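Long-range contacts in putative cathepsin d (Ixodes ricinus, PDB 5N71), which probably cleaves peptide bonds within proteins as an aspartic endopeptidase of the pepsin-like A1 family: residues S39-L44 and I132-V137; G82-F87 and G106-V111; I225-T230 and L311-D316; L232-P237 and G301-E306. All coordinates share one frame; numbering follows the deposited sequence.

Interaction 1 of 4, residues S39-L44 and I132-V137; sequences SANLWL and IAVDGV
The amide of Asn41 grips the backbone of Val134 with two hydrogen bonds. OD1 accepts from Val134 N at 2.9 Å, with the donor in the carbonyl plane and on a lone pair. ND2 gives a proton back to Val134 O at 3.0 Å, and this acceptor lies almost in the plane of the Asn41 amide. One side chain thus satisfies both polar backbone atoms of one loop residue, and the paired bonds fix the amide's rotation. Chi1 of -71° sets CG beside the Asn41 backbone N and carries the amide across to the loop.

Water extends the polar part. One molecule accepts from Ala40 N and donates both to Ile132 O and to Asn41 OD1, the last at 2.8 Å, so that OD1 receives two protons. A second water donates to Ala40 O and Val137 O, joining the two backbones beyond the amide.

The apolar contacts are those of Ala40 CB, 4.0 Å from Ala133 CB and 4.3 Å from Ile132 CG1. Farther along the loop, the Val137 methyl CG2 packs against the amide nitrogen, Asn41 ND2, at 3.4 Å.

Ser39 directly follows the first Asp-Thr-Gly triplet of pepsin-like proteases; its OG is hydrogen-bonded to OD2 of Asp36, the predicted catalytic aspartate. Asn41 ties the chain leaving that triplet to 132-137, the loop between strand 123-126 and helix 140-146. Strand 42-45 follows, between strands 98-112 and 123-126, and Phe75 and Ile77 of strand 69-78 pack on Asn41.

Interaction 2 of 4, residues G82-F87 and G106-V111; sequences GNVEGF and GEALVV
Glu85 O takes two protons from consecutive residues, Leu109 N at 2.8 Å and Val110 N at 3.0 Å. The first donor lies in the carbonyl plane and the second is tilted 24° from it. Glu85 N returns a bond to Val110 O. Farther along, Phe87 and Glu107 form a hydrogen-bonded antiparallel pair, with Glu107 N 2.7 Å from Phe87 O.

Two residues facing one make a classic beta bulge, at which the chain of 106-111 turns a corner within the hairpin of strands 83-95 and 98-112. Strand 83-95 also pairs with strand 69-78, and in pepsin-like proteases that second hairpin carries the flap over the cleft. Gly86 CA makes a CA-H...O contact with Glu107 O at 3.2 Å, at a place where a CB would run into that same oxygen.

Among the side chains, Glu107 CB sits over one face of the Phe87 ring, 3.9 Å from its centroid, a CH-pi contact. Chi1 of 61° turns the ring back over Glu107, whose carboxylate plane stands 44° from it. The carboxylate is held by Ser46 and Ser89. Leu109 CD1 lies at the ring edge, 4.1 Å from Phe87 CD1. Val84 CG2 packs on Ala108 CB at 3.7 Å, beside Trp43.

Interaction 3 of 4, residues I225-T230 and L311-D316; sequences IANTGT and LWILGD. Unlike the reference sequence in segment 225-230: Asn227 (reference Asp).
The psi-shaped loop that carries the second Asp-Thr-Gly triplet of pepsin-like proteases, here Asn227-Thr228-Gly229, Asn227 standing where the reference sequence has Asp, is formed where Ile225 and Ala226 pair in parallel with Ile313 and Leu314. Strand 312-314 runs between strands 222-226 and 233-234. Ile225 N bonds to Trp312 O, Leu314 N to Ile225 O at 2.8 Å, and Asn227 N to Leu314 O.

Asn227, a predicted active-site position whose side chain lies about 3 Å from that of the other, Asp36, folds into an Asx turn: its OD1 accepts from Gly229 N at 2.8 Å, the donor standing 43° out of the carbonyl plane. With CG anti to the backbone N (chi1 -174°), the side chain runs alongside Ile313, whose CG2 meets Asn227 CB at 3.9 Å. The same methyl touches Ile225 CG1.

Beyond the turn, Asp316 N at the start of helix 316-319 binds Thr230 O at 2.9 Å. Gly315 CA is 3.3 Å from Asn227 O in a CA-H...O contact. The Asp316 carboxylate lies near the Thr228 and Thr230 carbonyls without bonding to them. These oxygens may raise its pKa, whereas the helix start and the adjacent Arg162 would probably favour the charged form.

Interaction 4 of 4, residues L232-P237 and G301-E306; sequences LITGPP and GFMGLE
Ile233 packs alongside Phe302, its partner in a parallel pair, and each carbon of its side chain has a neighbour. CB lies 3.5 Å from Gly301 O and also nears the ring. CG1, set beside the backbone N by a chi1 of -68°, passes the same oxygen. CG2 branches to 3.9 Å from Phe302 CD1, and CD1 at the tip reaches Phe302 CE1 at 3.7 Å. The two side chains point the same way, into a layer shared with Leu281 and, for Ile233, with helix 316-319.

Three hydrogen bonds join the backbones: Ile233 N to Gly301 O, Met303 N to Ile233 O, and the longer Gly235 N to Met303 O. Thr234 and Met303 form the next pair, on the other face. There Thr234 OG1 touches Met303 CG at 3.6 Å, and Leu232 CD1 meets the same thioether chain. Thr234 CG2 packs on Leu305 CG at 3.8 Å.

The pair lies in the C-terminal lobe, strand 312-314 on the other side of 233-234, with the Thr234 side chain about 8 Å from that of Asn227. Where the strands part before helix 237-246, a water donates to Gly235 O and accepts from Leu305 N. Backbone polar groups are met by the partner segment, the water and neighbours such as Asn244 (on Phe302 O) and Ile313 (with Thr234); side chains meet mainly through hydrocarbon and the Met303 thioether, Thr234 OG1 beside them.

From the N terminus, residues 39-44 open a long loop that closes only when 132-137 returns to them as interaction 1. Nested inside it, interaction 2 joins 82-87 to 106-111, and the two touch because strand 42-45 runs beside strand 98-112. Both lie in the N-terminal half of the chain; interaction 1 borders the first predicted active-site residue, Asp36. In series with this pair, 225-230 opens the loop that 311-316 closes in interaction 3, with interaction 4 nested within. Ile313 N bonds to Thr234 O, linking those two. Interactions 1 and 3 stay about 6 Å apart at their nearest atoms, flanking the meeting of the two lobes.

Interaction 1 of 4, residues S39-L44 and I132-V137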
loop_
_atom_site.group_PDB
_atom_site.type_symbol
_atom_site.label_atom_id
_atom_site.label_comp_id
_atom_site.label_asym_id
_atom_site.label_seq_id
_atom_site.Cartn_x
_atom_site.Cartn_y
_atom_site.Cartn_z
ATOM N N SER A 39 3.953 -5.983 2.522
ATOM C CA SER A 39 4.925 -6.599 3.470
ATOM C C SER A 39 4.167 -7.077 4.706
ATOM O O SER A 39 2.952 -6.809 4.834
ATOM C CB SER A 39 6.043 -5.645 3.855
ATOM O OG SER A 39 5.539 -4.563 4.632
ATOM N N ALA A 40 4.854 -7.788 5.622
ATOM C CA ALA A 40 4.122 -8.414 6.746
ATOM C C ALA A 40 4.752 -8.182 8.119
ATOM O O ALA A 40 4.305 -8.825 9.061
ATOM C CB ALA A 40 3.924 -9.921 6.499
ATOM N N ASN A 41 5.743 -7.290 8.213
ATOM C CA ASN A 41 6.400 -6.952 9.493
ATOM C C ASN A 41 5.930 -5.582 10.008
ATOM O O ASN A 41 5.600 -4.694 9.205
ATOM C CB ASN A 41 7.913 -6.993 9.370
ATOM C CG ASN A 41 8.451 -8.427 9.235
ATOM O OD1 ASN A 41 8.368 -9.022 8.151
ATOM N ND2 ASN A 41 8.981 -8.996 10.338
ATOM N N LEU A 42 5.917 -5.452 11.348
ATOM C CA LEU A 42 5.752 -4.177 12.028
ATOM C C LEU A 42 7.130 -3.728 12.578
ATOM O O LEU A 42 7.838 -4.522 13.217
ATOM C CB LEU A 42 4.754 -4.311 13.161
ATOM C CG LEU A 42 4.635 -3.173 14.172
ATOM C CD1 LEU A 42 4.169 -1.902 13.453
ATOM C CD2 LEU A 42 3.695 -3.593 15.268
ATOM N N TRP A 43 7.506 -2.466 12.330
ATOM C CA TRP A 43 8.666 -1.891 13.015
ATOM C C TRP A 43 8.488 -0.397 13.246
ATOM O O TRP A 43 7.709 0.262 12.546
ATOM C CB TRP A 43 9.985 -2.147 12.252
ATOM C CG TRP A 43 10.005 -1.500 10.884
ATOM C CD1 TRP A 43 9.601 -2.060 9.739
ATOM C CD2 TRP A 43 10.383 -0.144 10.572
ATOM N NE1 TRP A 43 9.725 -1.154 8.700
ATOM C CE2 TRP A 43 10.180 0.037 9.201
ATOM C CE3 TRP A 43 10.857 0.941 11.337
ATOM C CZ2 TRP A 43 10.454 1.246 8.557
ATOM C CZ3 TRP A 43 11.129 2.140 10.688
ATOM C CH2 TRP A 43 10.925 2.282 9.334
ATOM N N LEU A 44 9.247 0.110 14.211
ATOM C CA LEU A 44 9.254 1.523 14.589
ATOM C C LEU A 44 10.674 1.912 15.019
ATOM O O LEU A 44 11.453 1.040 15.406
ATOM C CB LEU A 44 8.340 1.742 15.796
ATOM C CG LEU A 44 6.852 1.496 15.542
ATOM C CD1 LEU A 44 6.123 1.337 16.840
ATOM C CD2 LEU A 44 6.219 2.602 14.679
ATOM N N ILE A 132 5.341 -14.247 4.038
ATOM C CA ILE A 132 6.383 -13.293 3.676
ATOM C C ILE A 132 6.850 -12.430 4.848
ATOM O O ILE A 132 7.609 -11.476 4.651
ATOM C CB ILE A 132 6.062 -12.460 2.415
ATOM C CG1 ILE A 132 4.915 -11.457 2.614
ATOM C CG2 ILE A 132 5.704 -13.425 1.273
ATOM C CD1 ILE A 132 4.820 -10.438 1.495
ATOM N N ALA A 133 6.466 -12.787 6.066
ATOM C CA ALA A 133 7.090 -12.130 7.249
ATOM C C ALA A 133 8.514 -12.612 7.381
ATOM O O ALA A 133 8.777 -13.787 7.125
ATOM C CB ALA A 133 6.321 -12.413 8.522
ATOM N N VAL A 134 9.435 -11.717 7.714
ATOM C CA VAL A 134 10.815 -12.165 8.044
ATOM C C VAL A 134 11.043 -12.288 9.552
ATOM O O VAL A 134 10.355 -11.648 10.378
ATOM C CB VAL A 134 11.941 -11.296 7.422
ATOM C CG1 VAL A 134 11.818 -11.273 5.920
ATOM C CG2 VAL A 134 11.977 -9.894 8.017
ATOM N N ASP A 135 12.022 -13.124 9.902
ATOM C CA ASP A 135 12.517 -13.253 11.285
ATOM C C ASP A 135 11.602 -13.949 12.308
ATOM O O ASP A 135 11.857 -13.904 13.523
ATOM C CB ASP A 135 13.038 -11.922 11.823
ATOM C CG ASP A 135 14.187 -11.373 10.994
ATOM O OD1 ASP A 135 15.095 -12.130 10.536
ATOM O OD2 ASP A 135 14.189 -10.164 10.762
ATOM N N GLY A 136 10.591 -14.655 11.836
ATOM C CA GLY A 136 9.886 -15.593 12.692
ATOM C C GLY A 136 8.820 -14.937 13.549
ATOM O O GLY A 136 8.383 -15.555 14.505
ATOM N N VAL A 137 8.391 -13.719 13.199
ATOM C CA VAL A 137 7.434 -12.964 14.024
ATOM C C VAL A 137 6.091 -12.871 13.295
ATOM O O VAL A 137 6.032 -12.688 12.069
ATOM C CB VAL A 137 7.960 -11.568 14.433
ATOM C CG1 VAL A 137 9.112 -11.712 15.453
ATOM C CG2 VAL A 137 8.374 -10.710 13.240
HETATM O O HOH W 1 7.500 -8.899 5.485
HETATM O O HOH W 2 5.538 -9.933 11.442
#

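Interaction 2 of 4, residues G82-F87 and G106-V111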
loop_
_atom_site.group_PDB
_atom_site.type_symbol
_atom_site.label_atom_id
_atom_site.label_comp_id
_atom_site.label_asym_id
_atom_site.label_seq_id
_atom_site.Cartn_x
_atom_site.Cartn_y
_atom_site.Cartn_z
ATOM N N GLY A 82 14.315 0.833 0.390
ATOM C CA GLY A 82 14.928 0.985 1.701
ATOM C C GLY A 82 15.233 -0.309 2.423
ATOM O O GLY A 82 14.998 -1.397 1.912
ATOM N N ASN A 83 15.788 -0.163 3.613
ATOM C CA ASN A 83 16.152 -1.312 4.433
ATOM C C ASN A 83 16.141 -0.888 5.870
ATOM O O ASN A 83 16.306 0.296 6.174
ATOM C CB ASN A 83 17.539 -1.860 4.043
ATOM C CG ASN A 83 18.636 -0.813 4.186
ATOM O OD1 ASN A 83 19.240 -0.666 5.239
ATOM N ND2 ASN A 83 18.846 -0.052 3.146
ATOM N N VAL A 84 15.893 -1.836 6.757
ATOM C CA VAL A 84 15.986 -1.524 8.157
ATOM C C VAL A 84 16.605 -2.659 8.950
ATOM O O VAL A 84 16.420 -3.813 8.612
ATOM C CB VAL A 84 14.682 -0.861 8.742
ATOM C CG1 VAL A 84 13.527 -0.794 7.794
ATOM C CG2 VAL A 84 14.321 -1.259 10.172
ATOM N N GLU A 85 17.338 -2.295 9.994
ATOM C CA GLU A 85 18.003 -3.273 10.858
ATOM C C GLU A 85 17.749 -2.879 12.300
ATOM O O GLU A 85 17.743 -1.684 12.637
ATOM C CB GLU A 85 19.520 -3.330 10.545
ATOM C CG GLU A 85 20.326 -4.407 11.312
ATOM C CD GLU A 85 20.811 -4.036 12.766
ATOM O OE1 GLU A 85 21.141 -2.841 13.119
ATOM O OE2 GLU A 85 20.888 -4.992 13.603
ATOM N N GLY A 86 17.577 -3.884 13.157
ATOM C CA GLY A 86 17.474 -3.680 14.595
ATOM C C GLY A 86 17.253 -4.983 15.361
ATOM O O GLY A 86 17.876 -6.013 15.031
ATOM N N PHE A 87 16.319 -4.996 16.306
ATOM C CA PHE A 87 16.031 -6.237 17.066
ATOM C C PHE A 87 14.567 -6.301 17.394
ATOM O O PHE A 87 13.892 -5.270 17.336
ATOM C CB PHE A 87 16.918 -6.304 18.324
ATOM C CG PHE A 87 16.687 -5.164 19.267
ATOM C CD1 PHE A 87 17.338 -3.955 19.068
ATOM C CD2 PHE A 87 15.748 -5.259 20.262
ATOM C CE1 PHE A 87 17.057 -2.853 19.870
ATOM C CE2 PHE A 87 15.490 -4.195 21.111
ATOM C CZ PHE A 87 16.144 -2.978 20.921
ATOM N N GLY A 106 9.744 -4.916 15.290
ATOM C CA GLY A 106 11.127 -4.507 15.133
ATOM C C GLY A 106 11.412 -3.132 15.765
ATOM O O GLY A 106 10.678 -2.169 15.518
ATOM N N GLU A 107 12.425 -3.059 16.638
ATOM C CA GLU A 107 12.999 -1.804 17.142
ATOM C C GLU A 107 14.133 -1.399 16.213
ATOM O O GLU A 107 15.163 -2.075 16.163
ATOM C CB GLU A 107 13.542 -1.946 18.577
ATOM C CG GLU A 107 12.506 -2.259 19.653
ATOM C CD GLU A 107 12.901 -1.736 21.053
ATOM O OE1 GLU A 107 13.440 -0.592 21.167
ATOM O OE2 GLU A 107 12.648 -2.453 22.052
ATOM N N ALA A 108 13.918 -0.350 15.421
ATOM C CA ALA A 108 14.856 0.020 14.363
ATOM C C ALA A 108 16.051 0.796 14.927
ATOM O O ALA A 108 15.885 1.745 15.694
ATOM C CB ALA A 108 14.179 0.832 13.259
ATOM N N LEU A 109 17.248 0.351 14.535
ATOM C CA LEU A 109 18.506 1.038 14.833
ATOM C C LEU A 109 19.146 1.648 13.615
ATOM O O LEU A 109 19.699 2.721 13.725
ATOM C CB LEU A 109 19.525 0.065 15.488
ATOM C CG LEU A 109 19.110 -0.573 16.800
ATOM C CD1 LEU A 109 20.179 -1.561 17.284
ATOM C CD2 LEU A 109 18.808 0.440 17.904
ATOM N N VAL A 110 19.117 0.957 12.465
ATOM C CA VAL A 110 19.707 1.434 11.207
ATOM C C VAL A 110 18.612 1.449 10.125
ATOM O O VAL A 110 17.948 0.433 9.905
ATOM C CB VAL A 110 20.878 0.534 10.729
ATOM C CG1 VAL A 110 21.489 1.033 9.405
ATOM C CG2 VAL A 110 21.973 0.432 11.792
ATOM N N VAL A 111 18.420 2.596 9.467
ATOM C CA VAL A 111 17.448 2.739 8.373
ATOM C C VAL A 111 18.171 3.324 7.159
ATOM O O VAL A 111 18.904 4.274 7.327
ATOM C CB VAL A 111 16.279 3.647 8.786
ATOM C CG1 VAL A 111 15.317 3.884 7.626
ATOM C CG2 VAL A 111 15.526 3.053 9.977
#

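Interaction 3 of 4, residues I225-T230 and L311-D316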
loop_
_atom_site.group_PDB
_atom_site.type_symbol
_atom_site.label_atom_id
_atom_site.label_comp_id
_atom_site.label_asym_id
_atom_site.label_seq_id
_atom_site.Cartn_x
_atom_site.Cartn_y
_atom_site.Cartn_z
ATOM N N ILE A 225 -0.817 -7.713 -7.974
ATOM C CA ILE A 225 -0.983 -7.574 -6.523
ATOM C C ILE A 225 -1.636 -6.222 -6.196
ATOM O O ILE A 225 -1.469 -5.225 -6.931
ATOM C CB ILE A 225 0.326 -7.769 -5.709
ATOM C CG1 ILE A 225 1.351 -6.638 -5.912
ATOM C CG2 ILE A 225 0.982 -9.093 -6.076
ATOM C CD1 ILE A 225 2.486 -6.628 -4.900
ATOM N N ALA A 226 -2.369 -6.196 -5.101
ATOM C CA ALA A 226 -2.936 -4.954 -4.554
ATOM C C ALA A 226 -2.012 -4.526 -3.428
ATOM O O ALA A 226 -1.933 -5.209 -2.401
ATOM C CB ALA A 226 -4.347 -5.213 -4.037
ATOM N N ASN A 227 -1.266 -3.426 -3.634
ATOM C CA ASN A 227 -0.266 -2.983 -2.713
ATOM C C ASN A 227 -0.484 -1.550 -2.257
ATOM O O ASN A 227 -0.085 -0.584 -2.963
ATOM C CB ASN A 227 1.109 -3.119 -3.353
ATOM C CG ASN A 227 2.245 -2.795 -2.384
ATOM O OD1 ASN A 227 2.045 -2.432 -1.233
ATOM N ND2 ASN A 227 3.457 -2.951 -2.861
ATOM N N THR A 228 -1.058 -1.414 -1.061
ATOM C CA THR A 228 -1.285 -0.113 -0.427
ATOM C C THR A 228 -0.009 0.645 -0.046
ATOM O O THR A 228 -0.076 1.830 0.290
ATOM C CB THR A 228 -2.064 -0.243 0.856
ATOM O OG1 THR A 228 -1.349 -1.125 1.721
ATOM C CG2 THR A 228 -3.476 -0.778 0.606
ATOM N N GLY A 229 1.141 -0.041 -0.042
ATOM C CA GLY A 229 2.377 0.564 0.363
ATOM C C GLY A 229 3.156 1.288 -0.732
ATOM O O GLY A 229 4.276 1.714 -0.496
ATOM N N THR A 230 2.550 1.478 -1.898
ATOM C CA THR A 230 3.218 2.157 -2.984
ATOM C C THR A 230 2.238 3.057 -3.768
ATOM O O THR A 230 1.025 2.765 -3.792
ATOM C CB THR A 230 3.925 1.114 -3.869
ATOM O OG1 THR A 230 4.958 1.748 -4.600
ATOM C CG2 THR A 230 3.013 0.392 -4.793
ATOM N N LEU A 311 5.148 -8.655 -12.392
ATOM C CA LEU A 311 3.822 -8.354 -11.807
ATOM C C LEU A 311 3.308 -6.995 -12.203
ATOM O O LEU A 311 4.081 -6.045 -12.366
ATOM C CB LEU A 311 3.859 -8.386 -10.272
ATOM C CG LEU A 311 4.127 -9.686 -9.537
ATOM C CD1 LEU A 311 4.352 -9.422 -8.048
ATOM C CD2 LEU A 311 2.954 -10.644 -9.734
ATOM N N TRP A 312 1.984 -6.890 -12.325
ATOM C CA TRP A 312 1.341 -5.600 -12.225
ATOM C C TRP A 312 1.103 -5.319 -10.733
ATOM O O TRP A 312 0.379 -6.085 -10.042
ATOM C CB TRP A 312 0.045 -5.589 -13.026
ATOM C CG TRP A 312 0.275 -5.654 -14.511
ATOM C CD1 TRP A 312 0.391 -6.771 -15.263
ATOM C CD2 TRP A 312 0.476 -4.540 -15.404
ATOM N NE1 TRP A 312 0.626 -6.441 -16.573
ATOM C CE2 TRP A 312 0.672 -5.076 -16.687
ATOM C CE3 TRP A 312 0.486 -3.150 -15.235
ATOM C CZ2 TRP A 312 0.909 -4.261 -17.816
ATOM C CZ3 TRP A 312 0.700 -2.333 -16.340
ATOM C CH2 TRP A 312 0.903 -2.898 -17.624
ATOM N N ILE A 313 1.749 -4.277 -10.235
ATOM C CA ILE A 313 1.700 -3.896 -8.839
ATOM C C ILE A 313 0.743 -2.708 -8.798
ATOM O O ILE A 313 1.074 -1.610 -9.289
ATOM C CB ILE A 313 3.078 -3.528 -8.285
ATOM C CG1 ILE A 313 4.065 -4.668 -8.485
ATOM C CG2 ILE A 313 2.985 -3.121 -6.827
ATOM C CD1 ILE A 313 5.471 -4.260 -8.123
ATOM N N LEU A 314 -0.468 -2.977 -8.293
ATOM C CA LEU A 314 -1.531 -1.973 -8.216
ATOM C C LEU A 314 -1.483 -1.216 -6.906
ATOM O O LEU A 314 -1.951 -1.696 -5.848
ATOM C CB LEU A 314 -2.902 -2.616 -8.426
ATOM C CG LEU A 314 -3.043 -3.514 -9.650
ATOM C CD1 LEU A 314 -4.384 -4.220 -9.690
ATOM C CD2 LEU A 314 -2.814 -2.743 -10.949
ATOM N N GLY A 315 -0.924 -0.028 -6.991
ATOM C CA GLY A 315 -0.727 0.864 -5.880
ATOM C C GLY A 315 -1.840 1.881 -5.800
ATOM O O GLY A 315 -2.882 1.657 -6.400
ATOM N N ASP A 316 -1.570 2.994 -5.125
ATOM C CA ASP A 316 -2.586 3.996 -4.766
ATOM C C ASP A 316 -3.378 4.548 -5.967
ATOM O O ASP A 316 -4.574 4.824 -5.856
ATOM C CB ASP A 316 -1.949 5.136 -4.019
ATOM C CG ASP A 316 -1.325 4.717 -2.659
ATOM O OD1 ASP A 316 -1.723 3.682 -2.068
ATOM O OD2 ASP A 316 -0.407 5.425 -2.216
HETATM O O HOH W 3 0.808 4.673 -0.108
#

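Interaction 4 of 4, residues L232-P237 and G301-E306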
loop_
_atom_site.group_PDB
_atom_site.type_symbol
_atom_site.label_atom_id
_atom_site.label_comp_id
_atom_site.label_asym_id
_atom_site.label_seq_id
_atom_site.Cartn_x
_atom_site.Cartn_y
_atom_site.Cartn_z
ATOM N N LEU A 232 2.219 4.289 -7.219
ATOM C CA LEU A 232 1.902 4.181 -8.637
ATOM C C LEU A 232 1.467 2.789 -9.033
ATOM O O LEU A 232 1.290 1.902 -8.180
ATOM C CB LEU A 232 3.128 4.636 -9.456
ATOM C CG LEU A 232 3.668 6.041 -9.131
ATOM C CD1 LEU A 232 4.756 6.441 -10.130
ATOM C CD2 LEU A 232 2.605 7.127 -9.132
ATOM N N ILE A 233 1.248 2.590 -10.315
ATOM C CA ILE A 233 1.079 1.265 -10.879
ATOM C C ILE A 233 2.404 0.867 -11.539
ATOM O O ILE A 233 2.899 1.573 -12.456
ATOM C CB ILE A 233 -0.090 1.214 -11.890
ATOM C CG1 ILE A 233 -1.419 1.410 -11.174
ATOM C CG2 ILE A 233 -0.092 -0.100 -12.646
ATOM C CD1 ILE A 233 -2.594 1.549 -12.141
ATOM N N THR A 234 2.949 -0.275 -11.130
ATOM C CA THR A 234 4.153 -0.803 -11.745
ATOM C C THR A 234 3.737 -1.982 -12.614
ATOM O O THR A 234 2.770 -2.706 -12.285
ATOM C CB THR A 234 5.220 -1.160 -10.665
ATOM O OG1 THR A 234 5.684 0.055 -10.067
ATOM C CG2 THR A 234 6.437 -1.804 -11.286
ATOM N N GLY A 235 4.432 -2.181 -13.733
ATOM C CA GLY A 235 4.184 -3.315 -14.609
ATOM C C GLY A 235 5.458 -3.922 -15.165
ATOM O O GLY A 235 6.528 -3.344 -14.988
ATOM N N PRO A 236 5.349 -5.071 -15.843
ATOM C CA PRO A 236 6.501 -5.663 -16.515
ATOM C C PRO A 236 7.121 -4.605 -17.452
ATOM O O PRO A 236 6.355 -3.889 -18.122
ATOM C CB PRO A 236 5.918 -6.812 -17.338
ATOM C CG PRO A 236 4.495 -6.939 -17.002
ATOM C CD PRO A 236 4.101 -5.784 -16.105
ATOM N N PRO A 237 8.453 -4.456 -17.451
ATOM C CA PRO A 237 9.025 -3.266 -18.079
ATOM C C PRO A 237 8.719 -3.068 -19.546
ATOM O O PRO A 237 8.455 -1.919 -19.955
ATOM C CB PRO A 237 10.533 -3.398 -17.817
ATOM C CG PRO A 237 10.728 -4.872 -17.587
ATOM C CD PRO A 237 9.494 -5.296 -16.840
ATOM N N GLY A 301 0.981 7.645 -14.096
ATOM C CA GLY A 301 0.947 6.788 -12.916
ATOM C C GLY A 301 1.343 5.350 -13.206
ATOM O O GLY A 301 1.112 4.480 -12.348
ATOM N N PHE A 302 1.859 5.087 -14.424
ATOM C CA PHE A 302 2.372 3.792 -14.832
ATOM C C PHE A 302 3.881 3.878 -14.955
ATOM O O PHE A 302 4.404 4.808 -15.610
ATOM C CB PHE A 302 1.780 3.343 -16.176
ATOM C CG PHE A 302 0.286 3.326 -16.218
ATOM C CD1 PHE A 302 -0.426 2.285 -15.652
ATOM C CD2 PHE A 302 -0.418 4.364 -16.828
ATOM C CE1 PHE A 302 -1.814 2.283 -15.691
ATOM C CE2 PHE A 302 -1.808 4.358 -16.872
ATOM C CZ PHE A 302 -2.508 3.329 -16.295
ATOM N N MET A 303 4.592 2.902 -14.368
ATOM C CA MET A 303 6.071 2.935 -14.379
ATOM C C MET A 303 6.667 1.526 -14.389
ATOM O O MET A 303 6.002 0.546 -14.014
ATOM C CB MET A 303 6.621 3.743 -13.187
ATOM C CG MET A 303 6.342 3.138 -11.806
ATOM S SD MET A 303 7.604 3.463 -10.528
ATOM C CE MET A 303 9.013 2.643 -11.257
ATOM N N GLY A 304 7.920 1.434 -14.835
ATOM C CA GLY A 304 8.675 0.154 -14.893
ATOM C C GLY A 304 9.879 0.277 -13.968
ATOM O O GLY A 304 10.389 1.371 -13.774
ATOM N N LEU A 305 10.289 -0.814 -13.319
ATOM C CA LEU A 305 11.468 -0.788 -12.486
ATOM C C LEU A 305 12.652 -1.163 -13.357
ATOM O O LEU A 305 12.518 -1.898 -14.376
ATOM C CB LEU A 305 11.342 -1.807 -11.335
ATOM C CG LEU A 305 10.146 -1.580 -10.385
ATOM C CD1 LEU A 305 9.953 -2.730 -9.402
ATOM C CD2 LEU A 305 10.334 -0.259 -9.659
ATOM N N GLU A 306 13.822 -0.746 -12.904
ATOM C CA GLU A 306 15.064 -1.265 -13.482
ATOM C C GLU A 306 15.388 -2.735 -13.096
ATOM O O GLU A 306 16.179 -3.351 -13.767
ATOM C CB GLU A 306 16.200 -0.358 -13.105
ATOM C CG GLU A 306 16.142 0.976 -13.829
ATOM C CD GLU A 306 17.079 2.027 -13.223
ATOM O OE1 GLU A 306 17.694 1.779 -12.158
ATOM O OE2 GLU A 306 17.182 3.114 -13.828
HETATM O O HOH W 4 8.591 -3.508 -13.420
#